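Local structure of Myo-inositol dehydrogenase (Corynebacterium glutamicum, 3EUW) at residues A[149-158]-A[226-237]; A[31-39]-A[49-60]. The protein probably oxidises myo-inositol with NAD+, as an inositol 2-dehydrogenase of the Gfo/Idh/MocA oxidoreductase family. One frame throughout, in Å; residues are numbered along the deposited sequence.

Contact 1: residues A[149-158]-A[226-237]; sequences LVIISRDPAP and NIVNSRHCSYGY
V150 to R154 pair with N226 to S230 as parallel strands, their axes 4.7 Å apart, in a ladder of backbone bonds from N226 N-L149 O to D155 N-S230 O. Beyond the strands, C233 N still reaches P156 O at 2.9 Å, but from well above the carbonyl plane. I152 and V228 run alongside each other on one face of the sheet, CG1 of I152 4.1 Å from CB of V228. On that face R154 has CG anti to the carbonyl carbon (chi1 -61°) and an extended chain; its CG rests 3.6 Å from CB of S230, while I152 CG2 sits over one face of the guanidinium. The charged end, largely buried, is shared by D238 and by E242 and Q148 of the second subunit. D155 makes a salt bridge to R231, OD2 to NH1 at 2.9 Å, a weak hydrogen bond in the guanidinium plane; R231 also pairs with D173. The other oxygen, D155 OD1, comes to the edge of the Y237 ring, 3.4 Å from CE1, and a water links it to Y237 OH. P156 CD packs obliquely on the same ring, 3.8 Å from CD1. The strand pair is the parallel step within the otherwise antiparallel sheet of the Gfo/Idh/MocA C-terminal domain, and its R154 face meets the second subunit.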
loop_
_atom_site.group_PDB
_atom_site.type_symbol
_atom_site.label_atom_id
_atom_site.label_comp_id
_atom_site.label_asym_id
_atom_site.label_seq_id
_atom_site.Cartn_x
_atom_site.Cartn_y
_atom_site.Cartn_z
ATOM N N LEU A 149 -15.285 15.267 5.871
ATOM C CA LEU A 149 -13.877 15.618 5.755
ATOM C C LEU A 149 -13.250 15.160 7.071
ATOM O O LEU A 149 -13.582 15.677 8.134
ATOM C CB LEU A 149 -13.725 17.128 5.565
ATOM C CG LEU A 149 -12.326 17.649 5.230
ATOM C CD1 LEU A 149 -11.833 17.051 3.914
ATOM C CD2 LEU A 149 -12.369 19.159 5.132
ATOM N N VAL A 150 -12.361 14.174 6.997
ATOM C CA VAL A 150 -11.733 13.636 8.192
ATOM C C VAL A 150 -10.262 13.981 8.204
ATOM O O VAL A 150 -9.521 13.628 7.293
ATOM C CB VAL A 150 -11.907 12.119 8.259
ATOM C CG1 VAL A 150 -11.310 11.586 9.550
ATOM C CG2 VAL A 150 -13.391 11.768 8.162
ATOM N N ILE A 151 -9.850 14.690 9.246
ATOM C CA ILE A 151 -8.472 15.128 9.368
ATOM C C ILE A 151 -7.834 14.564 10.619
ATOM O O ILE A 151 -8.408 14.620 11.702
ATOM C CB ILE A 151 -8.412 16.671 9.393
ATOM C CG1 ILE A 151 -9.119 17.217 8.143
ATOM C CG2 ILE A 151 -6.965 17.146 9.443
ATOM C CD1 ILE A 151 -9.227 18.745 8.066
ATOM N N ILE A 152 -6.647 13.994 10.459
ATOM C CA ILE A 152 -5.934 13.425 11.590
ATOM C C ILE A 152 -4.535 13.991 11.631
ATOM O O ILE A 152 -3.689 13.686 10.778
ATOM C CB ILE A 152 -5.861 11.890 11.504
ATOM C CG1 ILE A 152 -7.281 11.312 11.519
ATOM C CG2 ILE A 152 -5.023 11.341 12.666
ATOM C CD1 ILE A 152 -7.358 9.796 11.385
ATOM N N SER A 153 -4.312 14.839 12.628
ATOM C CA SER A 153 -3.033 15.472 12.839
ATOM C C SER A 153 -2.509 15.127 14.232
ATOM O O SER A 153 -3.185 15.334 15.246
ATOM C CB SER A 153 -3.177 16.989 12.713
ATOM O OG SER A 153 -3.673 17.362 11.436
ATOM N N ARG A 154 -1.304 14.585 14.276
ATOM C CA ARG A 154 -0.692 14.253 15.548
ATOM C C ARG A 154 0.759 14.708 15.539
ATOM O O ARG A 154 1.544 14.304 14.678
ATOM C CB ARG A 154 -0.777 12.747 15.807
ATOM C CG ARG A 154 -2.203 12.222 15.874
ATOM C CD ARG A 154 -2.212 10.691 15.976
ATOM N NE ARG A 154 -3.529 10.152 16.292
ATOM C CZ ARG A 154 -4.081 9.108 15.685
ATOM N NH1 ARG A 154 -3.431 8.463 14.714
ATOM N NH2 ARG A 154 -5.293 8.720 16.038
ATOM N N ASP A 155 1.108 15.575 16.479
ATOM C CA ASP A 155 2.475 16.046 16.561
ATOM C C ASP A 155 3.328 14.926 17.142
ATOM O O ASP A 155 2.840 14.105 17.923
ATOM C CB ASP A 155 2.583 17.273 17.467
ATOM C CG ASP A 155 2.039 18.520 16.827
ATOM O OD1 ASP A 155 1.605 18.464 15.655
ATOM O OD2 ASP A 155 2.054 19.566 17.508
ATOM N N PRO A 156 4.610 14.876 16.756
ATOM C CA PRO A 156 5.546 13.862 17.241
ATOM C C PRO A 156 5.634 13.918 18.760
ATOM O O PRO A 156 5.606 12.885 19.424
ATOM C CB PRO A 156 6.868 14.264 16.581
ATOM C CG PRO A 156 6.415 14.842 15.280
ATOM C CD PRO A 156 5.219 15.687 15.686
ATOM N N ALA A 157 5.737 15.130 19.304
ATOM C CA ALA A 157 5.833 15.320 20.760
ATOM C C ALA A 157 5.442 16.733 21.181
ATOM O O ALA A 157 5.340 17.629 20.349
ATOM C CB ALA A 157 7.268 15.021 21.242
ATOM N N PRO A 158 5.199 16.948 22.481
ATOM C CA PRO A 158 4.830 18.292 22.934
ATOM C C PRO A 158 5.999 19.255 22.727
ATOM O O PRO A 158 7.163 18.857 22.794
ATOM C CB PRO A 158 4.537 18.091 24.423
ATOM C CG PRO A 158 4.090 16.655 24.497
ATOM C CD PRO A 158 5.060 15.968 23.572
ATOM N N ASN A 226 -14.583 16.374 10.576
ATOM C CA ASN A 226 -14.136 15.734 11.812
ATOM C C ASN A 226 -12.610 15.793 11.933
ATOM O O ASN A 226 -11.876 15.252 11.105
ATOM C CB ASN A 226 -14.650 14.291 11.823
ATOM C CG ASN A 226 -14.364 13.572 13.120
ATOM O OD1 ASN A 226 -14.768 14.005 14.194
ATOM N ND2 ASN A 226 -13.664 12.458 13.018
ATOM N N ILE A 227 -12.140 16.467 12.977
ATOM C CA ILE A 227 -10.717 16.638 13.207
ATOM C C ILE A 227 -10.225 15.916 14.453
ATOM O O ILE A 227 -10.802 16.066 15.536
ATOM C CB ILE A 227 -10.371 18.142 13.348
ATOM C CG1 ILE A 227 -10.826 18.895 12.094
ATOM C CG2 ILE A 227 -8.876 18.324 13.561
ATOM C CD1 ILE A 227 -10.717 20.414 12.216
ATOM N N VAL A 228 -9.157 15.135 14.283
ATOM C CA VAL A 228 -8.537 14.386 15.370
ATOM C C VAL A 228 -7.095 14.871 15.601
ATOM O O VAL A 228 -6.266 14.864 14.685
ATOM C CB VAL A 228 -8.520 12.858 15.075
ATOM C CG1 VAL A 228 -7.851 12.109 16.233
ATOM C CG2 VAL A 228 -9.958 12.334 14.863
ATOM N N ASN A 229 -6.810 15.302 16.824
ATOM C CA ASN A 229 -5.479 15.792 17.175
ATOM C C ASN A 229 -4.893 15.045 18.377
ATOM O O ASN A 229 -5.630 14.551 19.247
ATOM C CB ASN A 229 -5.520 17.273 17.563
ATOM C CG ASN A 229 -5.687 18.211 16.381
ATOM O OD1 ASN A 229 -5.514 17.849 15.204
ATOM N ND2 ASN A 229 -6.006 19.454 16.703
ATOM N N SER A 230 -3.567 14.961 18.415
ATOM C CA SER A 230 -2.856 14.376 19.545
ATOM C C SER A 230 -1.531 15.082 19.621
ATOM O O SER A 230 -0.965 15.435 18.595
ATOM C CB SER A 230 -2.588 12.891 19.398
ATOM O OG SER A 230 -1.799 12.490 20.503
ATOM N N ARG A 231 -1.036 15.281 20.832
ATOM C CA ARG A 231 0.215 15.973 21.027
ATOM C C ARG A 231 1.482 15.109 20.969
ATOM O O ARG A 231 2.578 15.608 21.212
ATOM C CB ARG A 231 0.149 16.776 22.332
ATOM C CG ARG A 231 -0.583 18.118 22.202
ATOM C CD ARG A 231 0.146 19.062 21.232
ATOM N NE ARG A 231 -0.247 20.458 21.421
ATOM C CZ ARG A 231 0.118 21.468 20.631
ATOM N NH1 ARG A 231 0.895 21.257 19.586
ATOM N NH2 ARG A 231 -0.309 22.698 20.879
ATOM N N HIS A 232 1.334 13.817 20.688
ATOM C CA HIS A 232 2.497 12.948 20.494
ATOM C C HIS A 232 2.174 11.867 19.468
ATOM O O HIS A 232 1.003 11.584 19.202
ATOM C CB HIS A 232 3.035 12.342 21.806
ATOM C CG HIS A 232 2.145 11.325 22.447
ATOM N ND1 HIS A 232 2.490 10.678 23.611
ATOM C CD2 HIS A 232 0.936 10.832 22.082
ATOM C CE1 HIS A 232 1.534 9.822 23.939
ATOM N NE2 HIS A 232 0.583 9.897 23.027
ATOM N N CYS A 233 3.209 11.285 18.873
ATOM C CA CYS A 233 3.022 10.270 17.845
ATOM C C CYS A 233 4.348 9.557 17.645
ATOM O O CYS A 233 5.313 10.148 17.172
ATOM C CB CYS A 233 2.577 10.932 16.542
ATOM S SG CYS A 233 2.251 9.799 15.175
ATOM N N SER A 234 4.380 8.277 17.989
ATOM C CA SER A 234 5.606 7.496 17.925
ATOM C C SER A 234 6.238 7.297 16.554
ATOM O O SER A 234 7.453 7.165 16.456
ATOM C CB SER A 234 5.385 6.131 18.590
ATOM O OG SER A 234 4.406 5.372 17.909
ATOM N N TYR A 235 5.435 7.307 15.496
ATOM C CA TYR A 235 5.971 7.075 14.161
ATOM C C TYR A 235 6.247 8.310 13.303
ATOM O O TYR A 235 6.592 8.179 12.133
ATOM C CB TYR A 235 5.048 6.116 13.412
ATOM C CG TYR A 235 3.587 6.518 13.463
ATOM C CD1 TYR A 235 3.064 7.458 12.565
ATOM C CD2 TYR A 235 2.732 5.972 14.422
ATOM C CE1 TYR A 235 1.718 7.848 12.625
ATOM C CE2 TYR A 235 1.385 6.345 14.494
ATOM C CZ TYR A 235 0.886 7.285 13.596
ATOM O OH TYR A 235 -0.433 7.655 13.691
ATOM N N GLY A 236 6.107 9.499 13.883
ATOM C CA GLY A 236 6.367 10.710 13.125
ATOM C C GLY A 236 5.280 11.762 13.205
ATOM O O GLY A 236 4.483 11.777 14.139
ATOM N N TYR A 237 5.252 12.639 12.203
ATOM C CA TYR A 237 4.297 13.741 12.115
ATOM C C TYR A 237 3.088 13.321 11.263
ATOM O O TYR A 237 3.074 13.498 10.046
ATOM C CB TYR A 237 5.018 14.947 11.504
ATOM C CG TYR A 237 4.253 16.252 11.475
ATOM C CD1 TYR A 237 3.358 16.591 12.490
ATOM C CD2 TYR A 237 4.495 17.192 10.472
ATOM C CE1 TYR A 237 2.729 17.835 12.512
ATOM C CE2 TYR A 237 3.870 18.440 10.483
ATOM C CZ TYR A 237 2.991 18.754 11.506
ATOM O OH TYR A 237 2.387 19.984 11.526
HETATM O O HOH W 1 2.018 21.403 14.244
#

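Contact 2: residues A[31-39]-A[49-60]; sequences LVVIADPFI and NGAEAVASPDEV
L31 points toward 49-60, where the methyl of A51 lies against the chain, its CB 3.3 Å from L31 O and 4.4 Å from L31 CG. Helix 14-25 packs on the L31 side chain through A20 and I23. The carbonyl of V32 takes a weak bond from E52 N, which opens the parallel pairing of the two strands. V33 meets V54 obliquely, CG2 to CG2 at 4.1 Å, and its CG1 turns to CG1 of V60; with CG1 wedged between N and the carbonyl carbon (chi1 67°), one methyl serves each valine. I34 is bonded to strand 52-54 in both directions: its N donates to E52 O at 3.1 Å, tilted 30° from the carbonyl plane, and its O receives V54 N almost straight, at 168°. Its side chain lies on the opposite face, against L45 of helix 39-47. Strand 29-35, this helix and strand 52-54 form a beta-alpha-beta crossover of the Rossmann domain, with 52-54 outermost in the parallel sheet of this chain. The methyl of A35 touches two valines, 3.6 Å from CG2 of V60 and 3.7 Å from CG2 of V54. D36 N closes the ladder on V54 O; of its carboxylate, OD1 accepts F38 N in an Asx turn and OD2 accepts A12 N, beside the glycine-rich turn, consistent with the acidic residue ending the second strand in many NAD-binding Rossmann folds. I39, the first residue of the helix, sends CD1 back over the peptide between V54 and A55, 3.8 Å from V54 C. Just past that peptide, S56 and E59 form a capping box at the start of the loosely bonded helix 57-60: S56 OG accepts D58 N, and S56 N gives a weak bond to E59 OE2.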
loop_
_atom_site.group_PDB
_atom_site.type_symbol
_atom_site.label_atom_id
_atom_site.label_comp_id
_atom_site.label_asym_id
_atom_site.label_seq_id
_atom_site.Cartn_x
_atom_site.Cartn_y
_atom_site.Cartn_z
ATOM N N LEU A 31 16.291 38.279 -1.025
ATOM C CA LEU A 31 16.242 38.639 0.389
ATOM C C LEU A 31 17.273 39.747 0.628
ATOM O O LEU A 31 18.471 39.525 0.465
ATOM C CB LEU A 31 16.576 37.416 1.244
ATOM C CG LEU A 31 16.610 37.639 2.755
ATOM C CD1 LEU A 31 15.256 38.137 3.226
ATOM C CD2 LEU A 31 16.984 36.342 3.461
ATOM N N VAL A 32 16.818 40.933 1.017
ATOM C CA VAL A 32 17.744 42.036 1.228
ATOM C C VAL A 32 17.981 42.426 2.672
ATOM O O VAL A 32 18.897 43.188 2.959
ATOM C CB VAL A 32 17.305 43.295 0.455
ATOM C CG1 VAL A 32 17.253 42.990 -1.023
ATOM C CG2 VAL A 32 15.955 43.784 0.955
ATOM N N VAL A 33 17.166 41.920 3.587
ATOM C CA VAL A 33 17.370 42.249 4.986
ATOM C C VAL A 33 16.658 41.288 5.924
ATOM O O VAL A 33 15.513 40.900 5.685
ATOM C CB VAL A 33 16.926 43.705 5.295
ATOM C CG1 VAL A 33 15.420 43.842 5.143
ATOM C CG2 VAL A 33 17.356 44.095 6.704
ATOM N N ILE A 34 17.366 40.898 6.984
ATOM C CA ILE A 34 16.853 39.988 7.999
ATOM C C ILE A 34 16.910 40.696 9.353
ATOM O O ILE A 34 17.944 41.232 9.734
ATOM C CB ILE A 34 17.704 38.704 8.090
ATOM C CG1 ILE A 34 17.716 37.987 6.740
ATOM C CG2 ILE A 34 17.152 37.788 9.176
ATOM C CD1 ILE A 34 18.463 36.682 6.749
ATOM N N ALA A 35 15.793 40.697 10.072
ATOM C CA ALA A 35 15.724 41.339 11.374
ATOM C C ALA A 35 15.412 40.331 12.483
ATOM O O ALA A 35 14.547 39.462 12.331
ATOM C CB ALA A 35 14.668 42.440 11.360
ATOM N N ASP A 36 16.125 40.459 13.597
ATOM C CA ASP A 36 15.939 39.590 14.749
ATOM C C ASP A 36 16.705 40.194 15.915
ATOM O O ASP A 36 17.909 40.423 15.818
ATOM C CB ASP A 36 16.480 38.191 14.464
ATOM C CG ASP A 36 15.954 37.158 15.441
ATOM O OD1 ASP A 36 16.099 37.360 16.668
ATOM O OD2 ASP A 36 15.389 36.143 14.977
ATOM N N PRO A 37 16.018 40.468 17.032
ATOM C CA PRO A 37 16.698 41.049 18.191
ATOM C C PRO A 37 18.013 40.325 18.469
ATOM O O PRO A 37 19.013 40.948 18.833
ATOM C CB PRO A 37 15.670 40.890 19.315
ATOM C CG PRO A 37 14.800 39.746 18.848
ATOM C CD PRO A 37 14.656 40.037 17.383
ATOM N N PHE A 38 18.008 39.009 18.285
ATOM C CA PHE A 38 19.213 38.217 18.476
ATOM C C PHE A 38 20.045 38.478 17.234
ATOM O O PHE A 38 19.976 37.736 16.252
ATOM C CB PHE A 38 18.863 36.733 18.580
ATOM C CG PHE A 38 20.046 35.854 18.837
ATOM C CD1 PHE A 38 20.948 36.162 19.853
ATOM C CD2 PHE A 38 20.246 34.703 18.087
ATOM C CE1 PHE A 38 22.032 35.335 20.119
ATOM C CE2 PHE A 38 21.329 33.865 18.345
ATOM C CZ PHE A 38 22.223 34.184 19.365
ATOM N N ILE A 39 20.832 39.547 17.285
ATOM C CA ILE A 39 21.643 39.962 16.152
ATOM C C ILE A 39 22.581 38.920 15.545
ATOM O O ILE A 39 22.608 38.760 14.326
ATOM C CB ILE A 39 22.443 41.250 16.496
ATOM C CG1 ILE A 39 23.075 41.819 15.226
ATOM C CG2 ILE A 39 23.499 40.962 17.564
ATOM C CD1 ILE A 39 22.057 42.246 14.177
ATOM N N ASN A 49 23.089 34.291 2.794
ATOM C CA ASN A 49 22.163 34.585 1.707
ATOM C C ASN A 49 22.431 35.952 1.097
ATOM O O ASN A 49 21.564 36.522 0.436
ATOM C CB ASN A 49 20.720 34.524 2.216
ATOM C CG ASN A 49 20.303 33.123 2.628
ATOM O OD1 ASN A 49 20.147 32.236 1.787
ATOM N ND2 ASN A 49 20.125 32.915 3.928
ATOM N N GLY A 50 23.631 36.475 1.322
ATOM C CA GLY A 50 23.988 37.777 0.786
ATOM C C GLY A 50 22.979 38.864 1.114
ATOM O O GLY A 50 22.349 39.426 0.217
ATOM N N ALA A 51 22.823 39.166 2.399
ATOM C CA ALA A 51 21.881 40.193 2.823
ATOM C C ALA A 51 22.353 40.871 4.096
ATOM O O ALA A 51 23.263 40.387 4.761
ATOM C CB ALA A 51 20.506 39.583 3.042
ATOM N N GLU A 52 21.730 41.999 4.422
ATOM C CA GLU A 52 22.072 42.740 5.628
ATOM C C GLU A 52 21.357 42.133 6.828
ATOM O O GLU A 52 20.399 41.376 6.677
ATOM C CB GLU A 52 21.660 44.209 5.496
ATOM C CG GLU A 52 22.566 45.060 4.617
ATOM C CD GLU A 52 22.153 46.526 4.615
ATOM O OE1 GLU A 52 22.112 47.137 5.707
ATOM O OE2 GLU A 52 21.868 47.066 3.521
ATOM N N ALA A 53 21.826 42.475 8.022
ATOM C CA ALA A 53 21.222 41.976 9.245
ATOM C C ALA A 53 21.062 43.127 10.222
ATOM O O ALA A 53 22.015 43.850 10.497
ATOM C CB ALA A 53 22.096 40.885 9.856
ATOM N N VAL A 54 19.846 43.303 10.724
ATOM C CA VAL A 54 19.559 44.356 11.692
ATOM C C VAL A 54 18.806 43.718 12.851
ATOM O O VAL A 54 18.278 42.611 12.724
ATOM C CB VAL A 54 18.694 45.473 11.080
ATOM C CG1 VAL A 54 19.390 46.055 9.856
ATOM C CG2 VAL A 54 17.312 44.929 10.718
ATOM N N ALA A 55 18.737 44.416 13.975
ATOM C CA ALA A 55 18.063 43.866 15.139
ATOM C C ALA A 55 16.670 44.425 15.371
ATOM O O ALA A 55 15.872 43.823 16.084
ATOM C CB ALA A 55 18.923 44.092 16.377
ATOM N N SER A 56 16.373 45.565 14.760
ATOM C CA SER A 56 15.077 46.209 14.945
ATOM C C SER A 56 14.236 46.412 13.694
ATOM O O SER A 56 14.761 46.569 12.594
ATOM C CB SER A 56 15.281 47.573 15.608
ATOM O OG SER A 56 14.121 48.376 15.477
ATOM N N PRO A 57 12.904 46.402 13.848
ATOM C CA PRO A 57 12.041 46.607 12.681
ATOM C C PRO A 57 12.199 48.035 12.138
ATOM O O PRO A 57 12.008 48.283 10.946
ATOM C CB PRO A 57 10.636 46.314 13.225
ATOM C CG PRO A 57 10.768 46.505 14.707
ATOM C CD PRO A 57 12.125 45.943 15.010
ATOM N N ASP A 58 12.551 48.969 13.022
ATOM C CA ASP A 58 12.771 50.360 12.621
ATOM C C ASP A 58 13.836 50.406 11.531
ATOM O O ASP A 58 13.713 51.154 10.565
ATOM C CB ASP A 58 13.248 51.196 13.812
ATOM C CG ASP A 58 12.106 51.828 14.581
ATOM O OD1 ASP A 58 10.934 51.474 14.329
ATOM O OD2 ASP A 58 12.385 52.683 15.448
ATOM N N GLU A 59 14.883 49.604 11.699
ATOM C CA GLU A 59 15.971 49.545 10.732
ATOM C C GLU A 59 15.508 48.937 9.412
ATOM O O GLU A 59 16.067 49.237 8.364
ATOM C CB GLU A 59 17.139 48.744 11.305
ATOM C CG GLU A 59 17.685 49.340 12.596
ATOM C CD GLU A 59 18.692 48.439 13.282
ATOM O OE1 GLU A 59 19.809 48.267 12.747
ATOM O OE2 GLU A 59 18.360 47.896 14.356
ATOM N N VAL A 60 14.492 48.080 9.468
ATOM C CA VAL A 60 13.947 47.474 8.260
ATOM C C VAL A 60 13.154 48.528 7.494
ATOM O O VAL A 60 13.422 48.813 6.332
ATOM C CB VAL A 60 12.972 46.315 8.586
ATOM C CG1 VAL A 60 12.226 45.897 7.327
ATOM C CG2 VAL A 60 13.727 45.140 9.170
#

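Overall arrangement
The two contacts lie in different domains, on opposite sides of the chain's centre, with centres about 35 Å apart and nearest atoms about 21 Å apart. Contact 2 comes first along the chain, closing within the N-terminal Rossmann domain before contact 1 opens in the C-terminal one. Both join neighbouring parallel strands, but by different routes: a single helix, 39-47, links those of contact 2, whereas helices and further strands separate 146-154 from 224-230. Contact 2 lies at one edge of its sheet, untouched by other chains, while contact 1 sits inside a mixed sheet. Contact 2 thus belongs to the part that probably binds the nucleotide, and contact 1 to a face of the C-terminal sheet that meets another subunit.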